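Local structure of DNA polymerase III beta subunit (Streptococcus pyogenes, 2AVT) at residues A[183-188]-A[250-255]. The protein probably encircles DNA as a ring-shaped dimer, the sliding clamp that tethers the replicative polymerase to its template. Numbering follows the deposited sequence.
Sequences HRMSQR and PDTDRL
Met185 reaches from strand 184-191 to Leu255 on the linker between the central and C-terminal domains of the sliding clamp, a worked example of an interdomain connection laid across a continuous sheet. That sheet spans the junction: strand 184-191 pairs antiparallel with 174-180 of the central domain and with 367-372 of the C-terminal domain. The packed part centres on buried Met185 and is mostly apolar, with exposed Leu255 at its edge. Met185 stretches straight off the strand, its CG anti to the backbone N (chi1 171°), and the extended first two torsions carry SD to 4.2 Å from CD1 of Leu255; the bend at chi3 turns only CE. Val178 and Leu371 of the adjoining strands and Leu256 of the linker also touch this side chain or its leucine partner. Thr252, a buried neighbour, turns its side chain to the sheet and rests on Val178; the modelled approach of its OG1 to the sulfur is too short to be reliable.

The contact slackens where buried Gln187 faces exposed Asp253. Their side chains cross at roughly a right angle, and NE2 of Gln187 stays 4.2 Å from OD1 of Asp253, with no hydrogen bond between them. That carboxylate instead forms a salt bridge with Lys176. The linker keeps its own turn, an Asx motif in which Asp251 OD1 accepts from Arg254 N at 2.9 Å.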
# COMPACT_ATOMS: atom_id res chain seq x y z
N HIS A 183 -8.07 -26.99 11.86
CA HIS A 183 -7.70 -26.24 13.05
C HIS A 183 -8.97 -25.48 13.42
O HIS A 183 -9.35 -25.39 14.59
CB HIS A 183 -6.57 -25.25 12.74
CG HIS A 183 -5.23 -25.90 12.54
ND1 HIS A 183 -4.59 -26.59 13.55
CD2 HIS A 183 -4.42 -25.98 11.46
CE1 HIS A 183 -3.44 -27.06 13.10
NE2 HIS A 183 -3.32 -26.71 11.83
N ARG A 184 -9.62 -24.95 12.39
CA ARG A 184 -10.85 -24.19 12.49
C ARG A 184 -11.68 -24.49 11.24
O ARG A 184 -11.15 -24.92 10.22
CB ARG A 184 -10.53 -22.70 12.62
CG ARG A 184 -9.83 -22.07 11.44
CD ARG A 184 -9.05 -20.89 11.99
NE ARG A 184 -8.86 -19.78 11.06
CZ ARG A 184 -8.46 -19.90 9.81
NH1 ARG A 184 -8.20 -21.10 9.31
NH2 ARG A 184 -8.28 -18.82 9.06
N MET A 185 -12.97 -24.24 11.32
CA MET A 185 -13.90 -24.54 10.24
C MET A 185 -15.05 -23.55 10.20
O MET A 185 -15.42 -23.00 11.23
CB MET A 185 -14.43 -25.96 10.47
CG MET A 185 -15.57 -26.37 9.56
SD MET A 185 -16.18 -28.01 10.04
CE MET A 185 -17.23 -27.56 11.36
N SER A 186 -15.60 -23.35 9.01
CA SER A 186 -16.71 -22.44 8.81
C SER A 186 -17.71 -23.10 7.86
O SER A 186 -17.33 -23.63 6.81
CB SER A 186 -16.22 -21.13 8.19
OG SER A 186 -17.27 -20.19 8.16
N GLN A 187 -18.99 -23.08 8.25
CA GLN A 187 -20.05 -23.70 7.46
C GLN A 187 -21.32 -22.85 7.29
O GLN A 187 -21.81 -22.22 8.23
CB GLN A 187 -20.45 -25.03 8.09
CG GLN A 187 -21.62 -25.72 7.41
CD GLN A 187 -22.25 -26.78 8.29
OE1 GLN A 187 -22.95 -26.48 9.26
NE2 GLN A 187 -21.99 -28.03 7.96
N ARG A 188 -21.85 -22.86 6.07
CA ARG A 188 -23.06 -22.12 5.75
C ARG A 188 -24.06 -23.07 5.10
O ARG A 188 -23.76 -23.71 4.09
CB ARG A 188 -22.74 -20.96 4.80
CG ARG A 188 -23.94 -20.07 4.43
CD ARG A 188 -24.46 -19.28 5.64
NE ARG A 188 -25.68 -18.53 5.32
CZ ARG A 188 -25.73 -17.45 4.55
NH1 ARG A 188 -24.62 -16.97 3.99
NH2 ARG A 188 -26.89 -16.86 4.31
N PRO A 250 -12.80 -34.15 3.00
CA PRO A 250 -13.03 -34.85 4.27
C PRO A 250 -14.47 -34.74 4.79
O PRO A 250 -15.20 -33.81 4.45
CB PRO A 250 -12.02 -34.20 5.21
CG PRO A 250 -11.84 -32.83 4.64
CD PRO A 250 -11.78 -33.10 3.16
N ASP A 251 -14.86 -35.72 5.60
CA ASP A 251 -16.19 -35.75 6.19
C ASP A 251 -16.22 -34.70 7.29
O ASP A 251 -15.72 -34.93 8.39
CB ASP A 251 -16.47 -37.13 6.79
CG ASP A 251 -17.87 -37.25 7.35
OD1 ASP A 251 -18.35 -36.29 7.99
OD2 ASP A 251 -18.50 -38.32 7.15
N THR A 252 -16.82 -33.55 6.99
CA THR A 252 -16.88 -32.46 7.96
C THR A 252 -18.17 -32.44 8.78
O THR A 252 -18.23 -31.82 9.84
CB THR A 252 -16.70 -31.11 7.24
OG1 THR A 252 -16.65 -30.05 8.20
CG2 THR A 252 -17.83 -30.86 6.26
N ASP A 253 -19.21 -33.12 8.31
CA ASP A 253 -20.46 -33.16 9.06
C ASP A 253 -20.19 -33.85 10.39
O ASP A 253 -20.73 -33.47 11.43
CB ASP A 253 -21.54 -33.95 8.30
CG ASP A 253 -21.90 -33.31 6.97
OD1 ASP A 253 -22.02 -32.07 6.93
OD2 ASP A 253 -22.08 -34.05 5.98
N ARG A 254 -19.32 -34.86 10.34
CA ARG A 254 -18.95 -35.63 11.52
C ARG A 254 -18.17 -34.82 12.55
O ARG A 254 -17.76 -35.35 13.58
CB ARG A 254 -18.12 -36.85 11.09
N LEU A 255 -17.98 -33.53 12.28
CA LEU A 255 -17.25 -32.66 13.19
C LEU A 255 -18.17 -31.73 13.98
O LEU A 255 -17.74 -31.13 14.97
CB LEU A 255 -16.22 -31.82 12.42
CG LEU A 255 -14.99 -32.55 11.87
CD1 LEU A 255 -14.12 -31.57 11.10
CD2 LEU A 255 -14.21 -33.17 13.02